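Local coordinates for protein alginate lyase AlgAT5 (Defluviitalea, PDB 5ZQI) that probably cleaves the polysaccharide alginate by beta-elimination, as a lyase of polysaccharide lyase family 7 with a beta-sandwich fold, at residues I209-G213 against G214-V218; I176-G180 against N181-V185. All blocks are in the same frame, centred on the assembly; numbering follows the deposited sequence.

Contact 1: I209-G213 against G214-V218; sequences IVASG and GKIKV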
loop_
_atom_site.group_PDB
_atom_site.type_symbol
_atom_site.label_atom_id
_atom_site.label_comp_id
_atom_site.label_asym_id
_atom_site.label_seq_id
_atom_site.Cartn_x
_atom_site.Cartn_y
_atom_site.Cartn_z
ATOM N N ILE A 209 -11.576 -0.803 0.851
ATOM C CA ILE A 209 -11.797 0.568 0.412
ATOM C C ILE A 209 -12.739 0.507 -0.782
ATOM O O ILE A 209 -12.464 -0.225 -1.741
ATOM C CB ILE A 209 -10.475 1.256 0.035
ATOM C CG1 ILE A 209 -9.494 1.228 1.205
ATOM C CG2 ILE A 209 -10.776 2.698 -0.441
ATOM C CD1 ILE A 209 -8.115 1.763 0.850
ATOM N N VAL A 210 -13.850 1.254 -0.716
ATOM C CA VAL A 210 -14.850 1.292 -1.776
ATOM C C VAL A 210 -15.113 2.744 -2.146
ATOM O O VAL A 210 -15.609 3.522 -1.320
ATOM C CB VAL A 210 -16.168 0.611 -1.358
ATOM C CG1 VAL A 210 -17.171 0.656 -2.514
ATOM C CG2 VAL A 210 -15.933 -0.787 -0.894
ATOM N N ALA A 211 -14.846 3.093 -3.390
ATOM C CA ALA A 211 -15.113 4.426 -3.928
ATOM C C ALA A 211 -16.264 4.341 -4.926
ATOM O O ALA A 211 -16.184 3.580 -5.898
ATOM C CB ALA A 211 -13.869 4.982 -4.606
ATOM N N SER A 212 -17.307 5.143 -4.723
ATOM C CA SER A 212 -18.519 5.102 -5.518
ATOM C C SER A 212 -19.425 6.225 -5.020
ATOM O O SER A 212 -19.443 6.547 -3.836
ATOM C CB SER A 212 -19.214 3.750 -5.375
ATOM O OG SER A 212 -20.287 3.631 -6.272
ATOM N N GLY A 213 -20.165 6.812 -5.954
ATOM C CA GLY A 213 -21.206 7.759 -5.576
ATOM C C GLY A 213 -20.704 9.051 -4.984
ATOM O O GLY A 213 -21.446 9.738 -4.297
ATOM N N GLY A 214 -19.462 9.412 -5.259
ATOM C CA GLY A 214 -18.886 10.604 -4.666
ATOM C C GLY A 214 -18.494 10.430 -3.218
ATOM O O GLY A 214 -18.406 11.410 -2.477
ATOM N N LYS A 215 -18.282 9.195 -2.782
ATOM C CA LYS A 215 -17.782 8.966 -1.439
ATOM C C LYS A 215 -16.847 7.777 -1.417
ATOM O O LYS A 215 -16.810 6.964 -2.342
ATOM C CB LYS A 215 -18.926 8.750 -0.454
ATOM C CG LYS A 215 -19.624 7.440 -0.592
ATOM C CD LYS A 215 -20.896 7.399 0.278
ATOM C CE LYS A 215 -22.034 8.097 -0.412
ATOM N NZ LYS A 215 -23.335 7.920 0.308
ATOM N N ILE A 216 -16.057 7.727 -0.359
ATOM C CA ILE A 216 -15.107 6.654 -0.108
ATOM C C ILE A 216 -15.455 6.011 1.233
ATOM O O ILE A 216 -15.593 6.701 2.249
ATOM C CB ILE A 216 -13.655 7.172 -0.113
ATOM C CG1 ILE A 216 -13.287 7.785 -1.463
ATOM C CG2 ILE A 216 -12.710 5.995 0.249
ATOM C CD1 ILE A 216 -11.989 8.582 -1.442
ATOM N N LYS A 217 -15.674 4.702 1.216
ATOM C CA LYS A 217 -15.925 3.925 2.423
ATOM C C LYS A 217 -14.709 3.066 2.751
ATOM O O LYS A 217 -14.086 2.486 1.854
ATOM C CB LYS A 217 -17.161 3.036 2.244
ATOM C CG LYS A 217 -18.446 3.810 2.198
ATOM C CD LYS A 217 -19.654 2.916 1.952
ATOM C CE LYS A 217 -20.947 3.741 2.015
ATOM N NZ LYS A 217 -22.131 2.967 1.544
ATOM N N VAL A 218 -14.369 2.977 4.044
ATOM C CA VAL A 218 -13.291 2.106 4.518
ATOM C C VAL A 218 -13.838 1.203 5.612
ATOM O O VAL A 218 -14.444 1.693 6.572
ATOM C CB VAL A 218 -12.088 2.910 5.041
ATOM C CG1 VAL A 218 -10.922 1.983 5.392
ATOM C CG2 VAL A 218 -11.611 3.926 3.987
HETATM O O HOH W 1 -18.410 4.271 -1.527
#
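Val210 and Lys217 face each other as a hydrogen-bonded antiparallel pair, and both of their peptide groups are used: Val210 N reaches Lys217 O at 2.9 Å, and Lys217 N gives a nearly straight bond (175°) to Val210 O. One step nearer the turn, Ser212 N binds Lys215 O at 3.0 Å. The return bond is less well directed, because Lys215 N sits above the carbonyl plane of Ser212, 3.1 Å from Ser212 O. Three of these carbonyls do more than one job. Water 1 is placed to donate to Val210 O at 2.9 Å and Lys215 O at 3.2 Å, though it has more acceptors in reach than protons, while Lys217 O also takes a CA-H...O contact from Ile209 CA. Ser212 OG turns to Thr142 OG1 on the neighbouring strand. On the other face the contact is apolar: Ile209 and Ile216 lie side by side, their CG2 methyls 3.9 Å apart, each methyl anti to its own backbone nitrogen, with Ala211 CB next to Ile216 CG1. Gly213 and Gly214, both with positive phi, carry the chain round the corner, giving a beta hairpin with a two-residue loop in a type I' turn from Ser212 to Lys215.

Contact 2: I176-G180 against N181-V185; sequences IRLEG and NHLFV. With SO4 (sulfate ion), chain B.
Phe184 lies alongside Arg177, and the arginine's aliphatic part runs past one side of the ring. Arg177 CB stands over the face, 4.2 Å from the ring centroid, as a CH-pi contact, and CD comes to 3.6 Å from Phe184 CZ at the rim. The phenylalanine chi1 of 62° sets CG between its own backbone nitrogen and carbonyl carbon, which brings the ring across to the opposite strand. There Glu179 meets the ring edge, its CD 3.5 Å from Phe184 CZ, with the carboxylate almost perpendicular to the ring (86°). Phe184 CD1 in turn sits 3.5 Å above the plane of the His182 imidazole, over its centre.

The polar ends are tied together in turn. Arg177 NE makes a salt bridge to Glu179 OE2, which is met on its anti side at 2.8 Å. The extended arginine chain carries NH2 onward to the sulfate, where it binds O4 at 2.7 Å; Tyr118 and Lys158 also hold this ion, which probably came from the crystallisation liquor. Arg177 NH1 pairs with Glu186, so two carboxylates share the guanidinium. Water 2 joins the other oxygen, Glu179 OE1, to His182 ND1, and Asp194 takes the far nitrogen of that imidazole.

Beneath this layer, paired backbone bonds between Arg177 and Phe184 and between Glu179 and His182 fix the register, and a type II' turn with Gly180 at its positive-phi corner closes the hairpin. On the reverse face, Leu178 CD1 packs on Leu183 CB at 3.8 Å. The hairpin lies between strands 160-167 and 190-194, its apolar face directed at Val218 and Tyr220 of strand 215-220.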
loop_
_atom_site.group_PDB
_atom_site.type_symbol
_atom_site.label_atom_id
_atom_site.label_comp_id
_atom_site.label_asym_id
_atom_site.label_seq_id
_atom_site.Cartn_x
_atom_site.Cartn_y
_atom_site.Cartn_z
ATOM N N ILE A 176 -4.004 4.321 4.332
ATOM C CA ILE A 176 -4.113 3.469 5.509
ATOM C C ILE A 176 -2.788 3.560 6.252
ATOM O O ILE A 176 -1.765 3.092 5.760
ATOM C CB ILE A 176 -4.453 2.028 5.117
ATOM C CG1 ILE A 176 -5.654 1.989 4.158
ATOM C CG2 ILE A 176 -4.720 1.174 6.382
ATOM C CD1 ILE A 176 -6.946 2.622 4.671
ATOM N N ARG A 177 -2.814 4.122 7.457
ATOM C CA ARG A 177 -1.606 4.563 8.141
ATOM C C ARG A 177 -1.544 3.950 9.532
ATOM O O ARG A 177 -2.532 3.963 10.275
ATOM C CB ARG A 177 -1.595 6.079 8.227
ATOM C CG ARG A 177 -0.295 6.684 8.720
ATOM C CD ARG A 177 -0.291 8.215 8.452
ATOM N NE ARG A 177 0.932 8.802 8.992
ATOM C CZ ARG A 177 1.822 9.507 8.308
ATOM N NH1 ARG A 177 1.591 9.838 7.056
ATOM N NH2 ARG A 177 2.906 9.930 8.918
ATOM N N LEU A 178 -0.367 3.458 9.899
ATOM C CA LEU A 178 -0.083 2.985 11.252
ATOM C C LEU A 178 0.987 3.880 11.858
ATOM O O LEU A 178 2.054 4.057 11.266
ATOM C CB LEU A 178 0.373 1.535 11.256
ATOM C CG LEU A 178 0.590 0.979 12.665
ATOM C CD1 LEU A 178 -0.680 0.771 13.457
ATOM C CD2 LEU A 178 1.389 -0.340 12.559
ATOM N N GLU A 179 0.706 4.428 13.036
ATOM C CA GLU A 179 1.662 5.198 13.829
ATOM C C GLU A 179 1.696 4.474 15.175
ATOM O O GLU A 179 0.760 4.592 15.964
ATOM C CB GLU A 179 1.240 6.658 13.971
ATOM C CG GLU A 179 1.129 7.359 12.638
ATOM C CD GLU A 179 0.811 8.812 12.724
ATOM O OE1 GLU A 179 0.359 9.307 13.784
ATOM O OE2 GLU A 179 0.979 9.494 11.690
ATOM N N GLY A 180 2.739 3.717 15.432
ATOM C CA GLY A 180 2.796 2.927 16.659
ATOM C C GLY A 180 1.682 1.893 16.708
ATOM O O GLY A 180 1.573 1.035 15.818
ATOM N N ASN A 181 0.826 1.958 17.739
ATOM C CA ASN A 181 -0.331 1.081 17.856
ATOM C C ASN A 181 -1.623 1.688 17.308
ATOM O O ASN A 181 -2.692 1.091 17.475
ATOM C CB ASN A 181 -0.535 0.683 19.335
ATOM C CG ASN A 181 0.673 0.010 19.936
ATOM O OD1 ASN A 181 1.316 0.546 20.846
ATOM N ND2 ASN A 181 0.977 -1.193 19.463
ATOM N N HIS A 182 -1.532 2.821 16.611
ATOM C CA HIS A 182 -2.676 3.590 16.124
ATOM C C HIS A 182 -2.815 3.436 14.607
ATOM O O HIS A 182 -2.046 4.013 13.825
ATOM C CB HIS A 182 -2.503 5.058 16.520
ATOM C CG HIS A 182 -3.649 5.928 16.127
ATOM N ND1 HIS A 182 -3.542 7.301 16.041
ATOM C CD2 HIS A 182 -4.940 5.628 15.859
ATOM C CE1 HIS A 182 -4.725 7.803 15.732
ATOM N NE2 HIS A 182 -5.583 6.811 15.601
ATOM N N LEU A 183 -3.827 2.663 14.187
ATOM C CA LEU A 183 -4.134 2.400 12.785
ATOM C C LEU A 183 -5.347 3.235 12.400
ATOM O O LEU A 183 -6.389 3.131 13.043
ATOM C CB LEU A 183 -4.404 0.911 12.611
ATOM C CG LEU A 183 -4.614 0.451 11.189
ATOM C CD1 LEU A 183 -3.340 0.491 10.347
ATOM C CD2 LEU A 183 -5.192 -0.974 11.096
ATOM N N PHE A 184 -5.212 4.056 11.350
ATOM C CA PHE A 184 -6.233 5.030 11.011
ATOM C C PHE A 184 -6.173 5.354 9.527
ATOM O O PHE A 184 -5.249 4.964 8.818
ATOM C CB PHE A 184 -6.091 6.309 11.867
ATOM C CG PHE A 184 -4.799 7.050 11.683
ATOM C CD1 PHE A 184 -3.698 6.727 12.434
ATOM C CD2 PHE A 184 -4.700 8.085 10.764
ATOM C CE1 PHE A 184 -2.500 7.407 12.275
ATOM C CE2 PHE A 184 -3.496 8.772 10.590
ATOM C CZ PHE A 184 -2.409 8.438 11.357
ATOM N N VAL A 185 -7.217 6.020 9.051
ATOM C CA VAL A 185 -7.292 6.517 7.682
ATOM C C VAL A 185 -6.886 7.979 7.706
ATOM O O VAL A 185 -7.449 8.774 8.487
ATOM C CB VAL A 185 -8.697 6.348 7.073
ATOM C CG1 VAL A 185 -8.678 6.733 5.620
ATOM C CG2 VAL A 185 -9.209 4.964 7.290
HETATM S S SO4 B . 4.521 13.253 7.653
HETATM O O1 SO4 B . 4.681 13.940 8.934
HETATM O O2 SO4 B . 3.216 13.569 7.073
HETATM O O3 SO4 B . 5.585 13.660 6.739
HETATM O O4 SO4 B . 4.579 11.806 7.849
HETATM O O HOH W 2 -1.091 8.588 16.076
#

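Overall arrangement
Contact 2 comes first along the chain and closes before contact 1 opens, and both are antiparallel hairpins of the same lyase fold. Their centres lie about 20 Å apart, in different sheets: strands 172-179 and 182-187 belong to one, strands 205-212 and 215-220 to the other. The two hairpins nevertheless meet at the ends away from their turns, where Val218 CG1 packs 3.9 Å from Val185 CG2 and Ile209 CD1 lies 4.1 Å from Ile176 CD1. These apolar faces form part of the interior of the beta sandwich. The opposite face of contact 2 carries Arg177, Glu179 and His182 around Phe184, so this hairpin packs into the core on one face and reaches a bound sulfate on the other.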